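Local coordinates for protein predicted ATPase of the ABC class (Vibrio vulnificus, PDB 5D6A) that probably binds and hydrolyses ATP as an ABC-class ATPase, and is captured here with the ATP analogue AMP-PNP, at residues H61-P66 / V144-E149; R99-R104 / E182-H187; A277-I282 / L500-S505; R309-L314 / Q343-Q348; V509-W514 / Q543-H548. One frame throughout, in Å; residues are numbered along the deposited sequence.

Interaction 1. Residues H61-P66 / V144-E149; sequences HIQSDP and VNLPAE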
# COMPACT_ATOMS: atom_id res chain seq x y z
N HIS A 61 -31.60 -0.65 -4.02
CA HIS A 61 -30.89 -1.65 -4.81
C HIS A 61 -30.92 -3.01 -4.15
O HIS A 61 -30.49 -3.16 -3.01
CB HIS A 61 -29.44 -1.24 -5.07
CG HIS A 61 -28.66 -2.25 -5.85
ND1 HIS A 61 -28.73 -2.34 -7.23
CD2 HIS A 61 -27.81 -3.22 -5.45
CE1 HIS A 61 -27.95 -3.33 -7.64
NE2 HIS A 61 -27.38 -3.88 -6.58
N ILE A 62 -31.43 -4.00 -4.87
CA ILE A 62 -31.52 -5.36 -4.38
C ILE A 62 -30.32 -6.15 -4.88
O ILE A 62 -30.10 -6.27 -6.09
CB ILE A 62 -32.81 -6.04 -4.88
CG1 ILE A 62 -34.05 -5.27 -4.41
CG2 ILE A 62 -32.87 -7.49 -4.41
CD1 ILE A 62 -34.21 -5.19 -2.90
N GLN A 63 -29.53 -6.68 -3.95
CA GLN A 63 -28.37 -7.49 -4.30
C GLN A 63 -28.83 -8.72 -5.08
O GLN A 63 -29.92 -9.24 -4.84
CB GLN A 63 -27.62 -7.93 -3.04
CG GLN A 63 -28.45 -8.76 -2.07
CD GLN A 63 -27.74 -9.04 -0.76
OE1 GLN A 63 -28.35 -8.98 0.31
NE2 GLN A 63 -26.45 -9.34 -0.83
N SER A 64 -28.01 -9.17 -6.02
CA SER A 64 -28.33 -10.34 -6.84
C SER A 64 -27.78 -11.63 -6.24
O SER A 64 -27.99 -12.71 -6.79
CB SER A 64 -27.77 -10.16 -8.25
OG SER A 64 -26.36 -10.06 -8.22
N ASP A 65 -27.09 -11.52 -5.11
CA ASP A 65 -26.47 -12.68 -4.49
C ASP A 65 -26.25 -12.43 -2.99
O ASP A 65 -25.75 -11.37 -2.62
CB ASP A 65 -25.12 -12.93 -5.17
CG ASP A 65 -24.35 -14.10 -4.58
OD1 ASP A 65 -24.98 -15.11 -4.18
OD2 ASP A 65 -23.10 -14.02 -4.53
N PRO A 66 -26.64 -13.39 -2.13
CA PRO A 66 -26.41 -13.23 -0.69
C PRO A 66 -24.96 -12.88 -0.36
O PRO A 66 -24.71 -12.14 0.59
CB PRO A 66 -26.76 -14.60 -0.13
CG PRO A 66 -27.76 -15.16 -1.07
CD PRO A 66 -27.49 -14.56 -2.42
N VAL A 144 -28.82 -3.77 4.03
CA VAL A 144 -29.52 -4.89 4.65
C VAL A 144 -29.21 -6.16 3.85
O VAL A 144 -29.66 -6.31 2.72
CB VAL A 144 -31.05 -4.68 4.69
CG1 VAL A 144 -31.75 -5.92 5.24
CG2 VAL A 144 -31.40 -3.46 5.52
N ASN A 145 -28.43 -7.06 4.44
CA ASN A 145 -28.07 -8.30 3.79
C ASN A 145 -29.26 -9.27 3.83
O ASN A 145 -29.51 -9.90 4.85
CB ASN A 145 -26.84 -8.92 4.46
CG ASN A 145 -26.28 -10.11 3.70
OD1 ASN A 145 -26.82 -10.51 2.67
ND2 ASN A 145 -25.20 -10.67 4.20
N LEU A 146 -29.98 -9.36 2.71
CA LEU A 146 -31.16 -10.22 2.62
C LEU A 146 -30.79 -11.70 2.74
O LEU A 146 -29.92 -12.19 2.01
CB LEU A 146 -31.90 -9.94 1.31
CG LEU A 146 -32.38 -8.50 1.12
CD1 LEU A 146 -32.98 -8.31 -0.27
CD2 LEU A 146 -33.38 -8.10 2.19
N PRO A 147 -31.46 -12.43 3.65
CA PRO A 147 -31.17 -13.84 3.92
C PRO A 147 -31.80 -14.84 2.96
O PRO A 147 -32.71 -14.51 2.20
CB PRO A 147 -31.77 -14.04 5.31
CG PRO A 147 -32.96 -13.15 5.32
CD PRO A 147 -32.59 -11.95 4.47
N ALA A 148 -31.30 -16.08 3.02
CA ALA A 148 -31.76 -17.16 2.18
C ALA A 148 -31.08 -18.46 2.61
O ALA A 148 -30.03 -18.43 3.26
CB ALA A 148 -31.47 -16.87 0.72
N GLU A 149 -31.68 -19.59 2.24
CA GLU A 149 -31.10 -20.91 2.57
C GLU A 149 -30.22 -21.38 1.41
O GLU A 149 -30.51 -22.37 0.75
CB GLU A 149 -32.21 -21.93 2.90
CG GLU A 149 -33.27 -22.11 1.81
CD GLU A 149 -34.30 -23.18 2.15
OE1 GLU A 149 -34.26 -23.73 3.27
OE2 GLU A 149 -35.15 -23.48 1.28
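The side-chain amides of Gln63 and Asn145 cross at about a right angle with their planes 47° apart, so neither lies flat on the other. At one end of the Gln63 amide, OE1 accepts the backbone N-H of Leu146, with Leu146 N 2.9 Å from OE1. The donor sits nearly on the line of the C=O bond, although the hydrogen bond itself bends to 138°. At the other end, NE2 gives a weak bond to Asp65 O in its own loop. An extended chain beyond CG carries the amide across the gap. To one side, Leu146 CD1 packs 4.2 Å from Ile62 CG2; further along, Pro66 CG lies 4.5 Å from Ala148 CB. The contact joins the loop after strand 56-61 to the exit of strand 137-144 in the N-terminal antiparallel sheet, and Tyr40 OH bonds to Leu146 O. A buried glutamine thus uses its carbonyl to satisfy a backbone N-H where the sheet strand has ended, while its NH2 adds a weak bond to a carbonyl of its own loop.

Interaction 2. Residues R99-R104 / E182-H187; sequences RDFIAR and EALLTH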
# COMPACT_ATOMS: atom_id res chain seq x y z
N ARG A 99 -25.64 14.24 13.48
CA ARG A 99 -25.79 13.25 12.40
C ARG A 99 -24.85 12.06 12.63
O ARG A 99 -25.21 10.91 12.36
CB ARG A 99 -25.48 13.90 11.05
CG ARG A 99 -26.49 14.95 10.61
CD ARG A 99 -25.88 15.85 9.55
NE ARG A 99 -25.34 15.09 8.43
CZ ARG A 99 -24.53 15.58 7.50
NH1 ARG A 99 -24.12 16.84 7.56
NH2 ARG A 99 -24.10 14.80 6.52
N ASP A 100 -23.64 12.35 13.11
CA ASP A 100 -22.65 11.32 13.39
C ASP A 100 -23.11 10.47 14.57
O ASP A 100 -23.06 9.24 14.52
CB ASP A 100 -21.31 11.96 13.73
CG ASP A 100 -20.23 10.92 14.02
OD1 ASP A 100 -19.92 10.11 13.12
OD2 ASP A 100 -19.67 10.95 15.14
N PHE A 101 -23.57 11.13 15.62
CA PHE A 101 -24.03 10.45 16.83
C PHE A 101 -25.22 9.53 16.52
O PHE A 101 -25.30 8.42 17.04
CB PHE A 101 -24.41 11.47 17.91
CG PHE A 101 -24.75 10.86 19.24
CD1 PHE A 101 -23.75 10.63 20.18
CD2 PHE A 101 -26.05 10.51 19.55
CE1 PHE A 101 -24.06 10.07 21.41
CE2 PHE A 101 -26.36 9.95 20.77
CZ PHE A 101 -25.36 9.73 21.70
N ILE A 102 -26.13 10.00 15.67
CA ILE A 102 -27.30 9.22 15.27
C ILE A 102 -26.90 7.95 14.51
O ILE A 102 -27.49 6.89 14.70
CB ILE A 102 -28.28 10.07 14.43
CG1 ILE A 102 -28.98 11.08 15.34
CG2 ILE A 102 -29.33 9.20 13.76
CD1 ILE A 102 -29.81 12.11 14.59
N ALA A 103 -25.88 8.06 13.66
CA ALA A 103 -25.38 6.91 12.90
C ALA A 103 -24.77 5.87 13.83
O ALA A 103 -25.00 4.67 13.66
CB ALA A 103 -24.35 7.36 11.88
N ARG A 104 -24.01 6.33 14.82
CA ARG A 104 -23.38 5.44 15.80
C ARG A 104 -24.41 4.80 16.72
O ARG A 104 -24.24 3.66 17.13
CB ARG A 104 -22.34 6.20 16.62
CG ARG A 104 -21.22 6.80 15.80
CD ARG A 104 -20.24 7.56 16.68
NE ARG A 104 -19.28 8.32 15.88
CZ ARG A 104 -18.15 7.83 15.37
NH1 ARG A 104 -17.80 6.57 15.58
NH2 ARG A 104 -17.36 8.62 14.66
N GLU A 182 -27.34 13.25 27.35
CA GLU A 182 -26.13 13.73 28.00
C GLU A 182 -24.91 13.38 27.14
O GLU A 182 -23.93 14.12 27.12
CB GLU A 182 -26.01 13.15 29.41
CG GLU A 182 -24.86 13.73 30.22
CD GLU A 182 -24.84 13.26 31.67
OE1 GLU A 182 -25.77 12.52 32.07
OE2 GLU A 182 -23.90 13.63 32.40
N ALA A 183 -25.00 12.27 26.42
CA ALA A 183 -23.93 11.84 25.52
C ALA A 183 -24.06 12.53 24.16
O ALA A 183 -23.05 12.80 23.50
CB ALA A 183 -23.94 10.33 25.35
N LEU A 184 -25.29 12.81 23.75
CA LEU A 184 -25.55 13.49 22.48
C LEU A 184 -25.01 14.91 22.49
O LEU A 184 -24.25 15.31 21.61
CB LEU A 184 -27.06 13.51 22.18
CG LEU A 184 -27.53 14.32 20.96
CD1 LEU A 184 -26.81 13.92 19.69
CD2 LEU A 184 -29.03 14.17 20.79
N LEU A 185 -25.41 15.68 23.50
CA LEU A 185 -24.97 17.06 23.64
C LEU A 185 -23.45 17.12 23.66
O LEU A 185 -22.84 17.87 22.90
CB LEU A 185 -25.55 17.69 24.90
CG LEU A 185 -27.08 17.77 24.97
CD1 LEU A 185 -27.54 18.26 26.34
CD2 LEU A 185 -27.64 18.66 23.87
N THR A 186 -22.84 16.31 24.52
CA THR A 186 -21.38 16.27 24.64
C THR A 186 -20.73 15.99 23.28
O THR A 186 -19.72 16.61 22.94
CB THR A 186 -20.94 15.17 25.62
OG1 THR A 186 -21.53 15.41 26.91
CG2 THR A 186 -19.41 15.14 25.76
N HIS A 187 -21.31 15.07 22.52
CA HIS A 187 -20.77 14.70 21.22
C HIS A 187 -20.84 15.89 20.26
O HIS A 187 -19.84 16.25 19.63
CB HIS A 187 -21.55 13.51 20.66
CG HIS A 187 -20.90 12.86 19.48
ND1 HIS A 187 -20.04 11.80 19.60
CD2 HIS A 187 -21.00 13.12 18.15
CE1 HIS A 187 -19.62 11.43 18.40
NE2 HIS A 187 -20.19 12.22 17.51
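A His-carboxylate hydrogen bond ties two helices together where 92-109 and 181-199 pack; the axes of 99-104 and 182-187 come within 9.8 Å and their N-to-C directions differ by 138°. Phe101 fills the interface. Its ring receives Leu184 CA over one face, 3.8 Å from the centroid and almost on the normal, while Leu184 CD1 touches CD2 of the ring. Toward the next turn of the partner helix, Phe101 makes an offset edge-to-face pair with His187, presenting its edge to the imidazole face with planes 61° apart and centroids 5.4 Å apart. The far rim of that imidazole points at Asp100: NE2 donates to OD2 over 2.7 Å, close to the ring plane and onto the anti lone pair of the carboxylate. Asp100 reaches it with CG anti to the backbone N (chi1 -179°). The same OD2 also takes Arg104 NE at 2.8 Å, from above the carboxylate plane, as a salt bridge within the helix; Arg104 NH1 holds Gly122 O. One buried oxygen is therefore gripped by two donors, and the arginine probably offsets the carboxylate's charge while fixing it in position for the histidine.

Interaction 3. Residues A277-I282 / L500-S505; sequences AIERSI and LEQLES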
# COMPACT_ATOMS: atom_id res chain seq x y z
N ALA A 277 -0.60 13.71 14.06
CA ALA A 277 -1.78 14.26 14.71
C ALA A 277 -2.21 15.53 13.99
O ALA A 277 -3.41 15.79 13.82
CB ALA A 277 -1.49 14.55 16.17
N ILE A 278 -1.24 16.32 13.55
CA ILE A 278 -1.52 17.56 12.83
C ILE A 278 -2.14 17.26 11.47
O ILE A 278 -3.17 17.84 11.12
CB ILE A 278 -0.25 18.43 12.67
CG1 ILE A 278 0.23 18.91 14.04
CG2 ILE A 278 -0.52 19.64 11.79
CD1 ILE A 278 1.55 19.66 14.01
N GLU A 279 -1.53 16.35 10.70
CA GLU A 279 -2.04 16.02 9.36
C GLU A 279 -3.46 15.47 9.43
O GLU A 279 -4.25 15.70 8.51
CB GLU A 279 -1.14 15.00 8.65
CG GLU A 279 -1.39 13.55 9.05
CD GLU A 279 -0.46 12.56 8.37
OE1 GLU A 279 0.71 12.91 8.13
OE2 GLU A 279 -0.90 11.42 8.12
N ARG A 280 -3.77 14.74 10.50
CA ARG A 280 -5.11 14.17 10.65
C ARG A 280 -6.11 15.12 11.29
O ARG A 280 -7.32 14.90 11.21
CB ARG A 280 -5.06 12.84 11.41
CG ARG A 280 -4.40 11.75 10.60
CD ARG A 280 -4.89 10.37 10.97
NE ARG A 280 -4.74 9.48 9.82
CZ ARG A 280 -5.56 9.46 8.77
NH1 ARG A 280 -6.59 10.30 8.69
NH2 ARG A 280 -5.34 8.62 7.77
N SER A 281 -5.62 16.19 11.91
CA SER A 281 -6.50 17.18 12.52
C SER A 281 -7.24 18.01 11.48
O SER A 281 -7.95 18.96 11.83
CB SER A 281 -5.72 18.07 13.49
OG SER A 281 -5.25 17.29 14.58
N ILE A 282 -7.06 17.69 10.19
CA ILE A 282 -7.83 18.36 9.14
C ILE A 282 -9.28 17.90 9.27
O ILE A 282 -10.19 18.53 8.74
CB ILE A 282 -7.32 18.04 7.71
CG1 ILE A 282 -7.35 16.53 7.45
CG2 ILE A 282 -5.93 18.61 7.50
CD1 ILE A 282 -6.90 16.14 6.06
N LEU A 500 -1.80 9.18 -0.61
CA LEU A 500 -2.69 10.10 0.09
C LEU A 500 -3.05 9.46 1.43
O LEU A 500 -4.14 8.92 1.60
CB LEU A 500 -3.96 10.36 -0.74
CG LEU A 500 -3.74 10.84 -2.18
CD1 LEU A 500 -5.08 11.05 -2.86
CD2 LEU A 500 -2.92 12.11 -2.22
N GLU A 501 -2.11 9.53 2.37
CA GLU A 501 -2.30 8.91 3.68
C GLU A 501 -3.24 9.69 4.60
O GLU A 501 -3.68 9.17 5.61
CB GLU A 501 -0.95 8.67 4.37
CG GLU A 501 -0.14 9.91 4.71
CD GLU A 501 1.19 9.57 5.36
OE1 GLU A 501 1.54 8.37 5.41
OE2 GLU A 501 1.88 10.50 5.82
N GLN A 502 -3.53 10.94 4.24
CA GLN A 502 -4.45 11.75 5.03
C GLN A 502 -5.90 11.28 4.90
O GLN A 502 -6.70 11.53 5.79
CB GLN A 502 -4.35 13.23 4.65
CG GLN A 502 -3.14 13.94 5.23
CD GLN A 502 -3.05 15.37 4.76
OE1 GLN A 502 -2.97 15.63 3.56
NE2 GLN A 502 -3.03 16.31 5.70
N LEU A 503 -6.23 10.60 3.80
CA LEU A 503 -7.59 10.09 3.61
C LEU A 503 -7.98 9.21 4.79
O LEU A 503 -7.17 8.44 5.29
CB LEU A 503 -7.74 9.31 2.31
CG LEU A 503 -7.76 10.13 1.02
CD1 LEU A 503 -7.82 9.21 -0.20
CD2 LEU A 503 -8.94 11.09 1.01
N GLU A 504 -9.24 9.33 5.21
CA GLU A 504 -9.75 8.61 6.37
C GLU A 504 -10.63 7.41 6.02
O GLU A 504 -10.43 6.32 6.54
CB GLU A 504 -10.55 9.58 7.24
CG GLU A 504 -11.10 8.97 8.52
CD GLU A 504 -10.03 8.54 9.50
OE1 GLU A 504 -8.93 9.13 9.49
OE2 GLU A 504 -10.31 7.62 10.30
N SER A 505 -11.60 7.62 5.13
CA SER A 505 -12.55 6.55 4.78
C SER A 505 -12.66 6.29 3.29
O SER A 505 -12.39 7.16 2.46
CB SER A 505 -13.93 6.91 5.32
OG SER A 505 -14.91 5.96 4.91
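Helix 271-280, which follows a glycine-rich loop with the pattern of a Walker A P-loop, ends against a type I beta turn, Leu500 to Leu503, that leads into helix 506-519 of the C-terminal domain. Arg280 does most of the joining. Its extended chain brings the guanidinium to the turn, where Gln502 CA lies over one face. NH2 donates to Leu503 O at 3.1 Å along an almost straight N-H (175°), with the acceptor in the guanidinium plane but the donor standing above the plane of the carbonyl. NH1 forms a salt bridge to Glu504 OE1 at 2.7 Å, the carboxylate turned nearly perpendicular to the guanidinium (87°), and adds a weak bond to Gln502 O. In the other direction, Gln502 NE2 donates to Glu279 O, 3.1 Å away near the helix end, with Ile282 CD1 3.9 Å from that NE2. Gln502 is bonded beyond the contact as well: OE1 to Lys302 N and NE2 to Ala300 O. Glu279 OE1 and Glu501 OE2 come within 3.5 Å of each other, two like charges, but OE2 of Glu501 is paired with Lys302. Acceptors from three successive residues of the loop converge on one guanidinium, so the turn and the residue after it are tied to the nucleotide-binding domain by backbone carbonyls and by charge.

Interaction 4. Residues R309-L314 / Q343-Q348; sequences RCVHHL and QAAWLQ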
# COMPACT_ATOMS: atom_id res chain seq x y z
N ARG A 309 4.15 7.06 -10.20
CA ARG A 309 2.94 7.83 -10.49
C ARG A 309 3.03 8.56 -11.83
O ARG A 309 4.12 8.78 -12.36
CB ARG A 309 2.64 8.86 -9.40
CG ARG A 309 3.69 9.95 -9.23
CD ARG A 309 3.11 11.21 -8.61
NE ARG A 309 2.18 11.87 -9.52
CZ ARG A 309 1.54 13.02 -9.28
NH1 ARG A 309 0.73 13.52 -10.20
NH2 ARG A 309 1.72 13.66 -8.14
N CYS A 310 1.87 8.93 -12.36
CA CYS A 310 1.79 9.67 -13.60
C CYS A 310 1.65 11.15 -13.26
O CYS A 310 1.18 11.50 -12.17
CB CYS A 310 0.60 9.21 -14.44
SG CYS A 310 -1.01 9.45 -13.65
N VAL A 311 2.08 12.01 -14.17
CA VAL A 311 1.99 13.46 -14.00
C VAL A 311 1.53 14.03 -15.33
O VAL A 311 2.07 13.67 -16.37
CB VAL A 311 3.35 14.07 -13.61
CG1 VAL A 311 3.25 15.59 -13.49
CG2 VAL A 311 3.86 13.46 -12.31
N HIS A 312 0.55 14.93 -15.29
CA HIS A 312 -0.01 15.48 -16.53
C HIS A 312 0.26 16.96 -16.81
O HIS A 312 -0.16 17.83 -16.05
CB HIS A 312 -1.52 15.25 -16.56
CG HIS A 312 -1.92 13.81 -16.49
ND1 HIS A 312 -1.80 12.96 -17.57
CD2 HIS A 312 -2.48 13.08 -15.50
CE1 HIS A 312 -2.25 11.76 -17.23
NE2 HIS A 312 -2.67 11.81 -15.98
N HIS A 313 0.96 17.22 -17.91
CA HIS A 313 1.25 18.57 -18.39
C HIS A 313 1.38 19.62 -17.28
O HIS A 313 0.75 20.67 -17.33
CB HIS A 313 0.16 18.97 -19.38
CG HIS A 313 0.04 18.03 -20.54
ND1 HIS A 313 0.79 18.16 -21.69
CD2 HIS A 313 -0.72 16.92 -20.70
CE1 HIS A 313 0.48 17.18 -22.52
NE2 HIS A 313 -0.43 16.41 -21.94
N LEU A 314 2.23 19.31 -16.31
CA LEU A 314 2.46 20.18 -15.17
C LEU A 314 3.75 20.97 -15.35
O LEU A 314 4.74 20.44 -15.87
CB LEU A 314 2.56 19.32 -13.91
CG LEU A 314 2.64 20.00 -12.55
CD1 LEU A 314 1.38 20.82 -12.28
CD2 LEU A 314 2.82 18.95 -11.46
N GLN A 343 7.69 14.31 -6.13
CA GLN A 343 7.45 15.17 -4.98
C GLN A 343 7.33 16.62 -5.44
O GLN A 343 6.47 17.35 -4.95
CB GLN A 343 8.54 15.00 -3.92
CG GLN A 343 8.17 15.65 -2.59
CD GLN A 343 9.00 15.15 -1.42
OE1 GLN A 343 10.07 14.56 -1.59
NE2 GLN A 343 8.50 15.37 -0.21
N ALA A 344 8.17 17.02 -6.39
CA ALA A 344 8.12 18.37 -6.95
C ALA A 344 6.77 18.60 -7.61
O ALA A 344 6.14 19.65 -7.44
CB ALA A 344 9.25 18.56 -7.96
N ALA A 345 6.32 17.60 -8.36
CA ALA A 345 5.03 17.66 -9.03
C ALA A 345 3.93 17.80 -7.99
O ALA A 345 3.09 18.69 -8.10
CB ALA A 345 4.81 16.41 -9.87
N TRP A 346 3.96 16.95 -6.96
CA TRP A 346 2.96 16.98 -5.89
C TRP A 346 2.91 18.38 -5.30
O TRP A 346 1.84 18.94 -5.07
CB TRP A 346 3.32 16.00 -4.77
CG TRP A 346 2.16 15.62 -3.87
CD1 TRP A 346 1.06 16.38 -3.59
CD2 TRP A 346 2.05 14.45 -3.07
NE1 TRP A 346 0.24 15.72 -2.71
CE2 TRP A 346 0.83 14.53 -2.36
CE3 TRP A 346 2.85 13.32 -2.89
CZ2 TRP A 346 0.39 13.53 -1.50
CZ3 TRP A 346 2.41 12.33 -2.03
CH2 TRP A 346 1.20 12.44 -1.35
N LEU A 347 4.10 18.93 -5.04
CA LEU A 347 4.21 20.26 -4.46
C LEU A 347 3.47 21.29 -5.31
O LEU A 347 2.57 21.98 -4.83
CB LEU A 347 5.68 20.64 -4.29
CG LEU A 347 6.00 22.03 -3.72
CD1 LEU A 347 5.25 22.29 -2.43
CD2 LEU A 347 7.50 22.17 -3.50
N GLN A 348 3.83 21.36 -6.59
CA GLN A 348 3.21 22.30 -7.51
C GLN A 348 1.70 22.10 -7.59
O GLN A 348 0.94 23.06 -7.60
CB GLN A 348 3.82 22.16 -8.91
CG GLN A 348 3.36 23.23 -9.88
CD GLN A 348 3.77 24.63 -9.45
OE1 GLN A 348 4.88 24.84 -8.93
NE2 GLN A 348 2.90 25.60 -9.68
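Leu314, Ala345 and Arg309 carry this buried contact between strand 311-312 and helix 339-352 of the P-loop domain. A G1 beta bulge follows, in which His313, in a left-handed conformation, and Leu314 both face Phe332; the chain turns a corner there and Leu314 sends its side chain to the helix. With CG anti to the backbone N (chi1 -173°), Leu314 forks over the helix surface: CD2 rests 3.6 Å from Ala345 CB, and CD1 lies 3.9 Å from Gln348 CG, one turn further on. The CB of Ala345 sits between the side chains of Leu314 and Val311, and also meets Val311 CG2 at 3.9 Å. No hydrogen bond crosses between the segments, so they join through apolar packing. Arg309 approaches from the opening end of its segment, its chain bent at chi3 (-69°), with NH2 4.2 Å from Trp346 N. Its charge is met by Glu349, on the same helix, while the ring of Trp346 has a cation-pi partner in Arg565. Within its own segment the guanidinium takes a single carbonyl side-on, Arg309 NE and NH1 each lying 2.9 Å from Cys310 O.

Interaction 5. Residues V509-W514 / Q543-H548; sequences VNAIGW and QNMPQH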
# COMPACT_ATOMS: atom_id res chain seq x y z
N VAL A 509 -13.53 8.25 -0.82
CA VAL A 509 -12.95 7.80 -2.09
C VAL A 509 -14.10 7.57 -3.07
O VAL A 509 -13.99 7.91 -4.26
CB VAL A 509 -12.10 6.52 -1.93
CG1 VAL A 509 -11.58 6.05 -3.28
CG2 VAL A 509 -10.94 6.77 -0.98
N ASN A 510 -15.19 6.98 -2.59
CA ASN A 510 -16.37 6.78 -3.43
C ASN A 510 -16.92 8.13 -3.85
O ASN A 510 -17.27 8.33 -5.01
CB ASN A 510 -17.46 5.99 -2.70
CG ASN A 510 -17.16 4.51 -2.62
OD1 ASN A 510 -16.64 3.92 -3.57
ND2 ASN A 510 -17.53 3.89 -1.51
N ALA A 511 -16.96 9.07 -2.91
CA ALA A 511 -17.45 10.41 -3.19
C ALA A 511 -16.58 11.07 -4.25
O ALA A 511 -17.09 11.79 -5.10
CB ALA A 511 -17.48 11.25 -1.93
N ILE A 512 -15.27 10.82 -4.20
CA ILE A 512 -14.35 11.38 -5.19
C ILE A 512 -14.74 10.88 -6.58
O ILE A 512 -14.79 11.65 -7.54
CB ILE A 512 -12.87 11.03 -4.87
CG1 ILE A 512 -12.39 11.82 -3.65
CG2 ILE A 512 -11.97 11.36 -6.06
CD1 ILE A 512 -11.03 11.40 -3.13
N GLY A 513 -15.05 9.59 -6.68
CA GLY A 513 -15.45 9.00 -7.94
C GLY A 513 -16.76 9.59 -8.45
O GLY A 513 -16.93 9.78 -9.65
N TRP A 514 -17.69 9.87 -7.54
CA TRP A 514 -18.97 10.44 -7.95
C TRP A 514 -18.89 11.94 -8.28
O TRP A 514 -19.80 12.49 -8.90
CB TRP A 514 -20.08 10.11 -6.95
CG TRP A 514 -20.42 8.65 -7.03
CD1 TRP A 514 -20.05 7.67 -6.16
CD2 TRP A 514 -21.13 8.01 -8.09
NE1 TRP A 514 -20.52 6.45 -6.60
CE2 TRP A 514 -21.19 6.63 -7.78
CE3 TRP A 514 -21.74 8.46 -9.27
CZ2 TRP A 514 -21.83 5.70 -8.60
CZ3 TRP A 514 -22.39 7.53 -10.08
CH2 TRP A 514 -22.43 6.17 -9.74
N GLN A 543 -26.81 15.92 -3.15
CA GLN A 543 -28.03 15.86 -3.97
C GLN A 543 -27.81 15.35 -5.39
O GLN A 543 -28.68 14.68 -5.94
CB GLN A 543 -28.76 17.22 -4.00
CG GLN A 543 -28.05 18.33 -4.76
CD GLN A 543 -28.88 19.60 -4.86
OE1 GLN A 543 -30.03 19.65 -4.40
NE2 GLN A 543 -28.31 20.64 -5.45
N ASN A 544 -26.66 15.66 -5.98
CA ASN A 544 -26.37 15.21 -7.36
C ASN A 544 -25.62 13.88 -7.47
O ASN A 544 -25.22 13.48 -8.57
CB ASN A 544 -25.64 16.32 -8.14
CG ASN A 544 -26.55 17.49 -8.48
OD1 ASN A 544 -27.75 17.46 -8.23
ND2 ASN A 544 -25.97 18.53 -9.07
N MSE A 545 -25.45 13.19 -6.35
CA MSE A 545 -24.79 11.88 -6.34
C MSE A 545 -25.84 10.84 -6.14
O MSE A 545 -26.93 11.14 -5.64
CB MSE A 545 -23.83 11.78 -5.17
CG MSE A 545 -22.72 12.82 -5.26
SE MSE A 545 -21.38 12.48 -3.86
CE MSE A 545 -20.04 13.77 -4.52
N PRO A 546 -25.55 9.58 -6.53
CA PRO A 546 -26.55 8.54 -6.28
C PRO A 546 -26.88 8.49 -4.80
O PRO A 546 -26.04 8.86 -3.97
CB PRO A 546 -25.84 7.25 -6.71
CG PRO A 546 -24.79 7.69 -7.67
CD PRO A 546 -24.37 9.06 -7.23
N GLN A 547 -28.08 8.04 -4.46
CA GLN A 547 -28.50 8.01 -3.06
C GLN A 547 -27.88 6.85 -2.27
O GLN A 547 -28.60 6.01 -1.73
CB GLN A 547 -30.03 8.01 -2.99
CG GLN A 547 -30.63 9.29 -3.56
CD GLN A 547 -32.15 9.30 -3.59
OE1 GLN A 547 -32.79 8.25 -3.61
NE2 GLN A 547 -32.73 10.49 -3.61
N HIS A 548 -26.55 6.81 -2.21
CA HIS A 548 -25.85 5.77 -1.46
C HIS A 548 -25.62 6.23 -0.03
O HIS A 548 -25.56 7.43 0.25
CB HIS A 548 -24.48 5.42 -2.08
CG HIS A 548 -24.55 4.94 -3.49
ND1 HIS A 548 -25.47 4.01 -3.92
CD2 HIS A 548 -23.74 5.18 -4.55
CE1 HIS A 548 -25.27 3.75 -5.20
NE2 HIS A 548 -24.22 4.44 -5.61
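Trp514 lies with its indole under Pro546, and the two side chains meet aslant. Pro546 CG sits 3.3 Å from the centroid of the six-membered ring, only 8° off the normal, a CH-pi contact over the face; CD of the same proline lies nearer the ring fusion, above CE3. His548 comes in differently. Its imidazole points an edge toward the face of the five-membered part of the indole, an offset edge-to-face pair with planes 61° apart and centroids 5.6 Å apart, and CD2 is the atom nearest Trp514 NE1, at 4.0 Å. Pro546 CB in turn lies over one face of that imidazole, toward its rim, so the proline is wedged against both aromatic groups. On the helix side of the tryptophan, the selenomethionine Met545 runs out extended beyond CG: SE passes 4.1 Å from Trp514 CB, and CE ends 3.6 Å from Ala511 O, one turn earlier. The whole set joins helix 506-519 to the loop between helices 529-536 and 556-564 in the C-terminal domain, with Tyr517 and Trp514 forming a further edge-to-face pair. His548 O is also bonded to Thr129 and Arg141 of the N-terminal region. With no hydrogen bond between the two segments, the loop is held to the helix by dispersion, CH-pi and aromatic contacts, while its backbone reaches polar groups of another domain.

Overall arrangement
Along the chain, interactions 1 and 2 interlock, their segments alternating, and both begin in the N-terminal region; interaction 2 then ties it to helix 181-199 in the P-loop domain range. Interaction 4 is nested within the long loop closed by interaction 3, which joins the P-loop domain to the C-terminal domain, and interaction 5 follows inside that last domain. Interaction 3 lies nearest the middle, its centre about 6 Å from the chain's centre, and touches its neighbours: Leu500 packs on Trp346 of interaction 4, and Leu503 on Val509 of interaction 5. Interactions 1 and 4 are furthest apart, with centres about 44 Å from each other. Interactions 2 and 3 thus join the P-loop domain to the N-terminal and C-terminal regions.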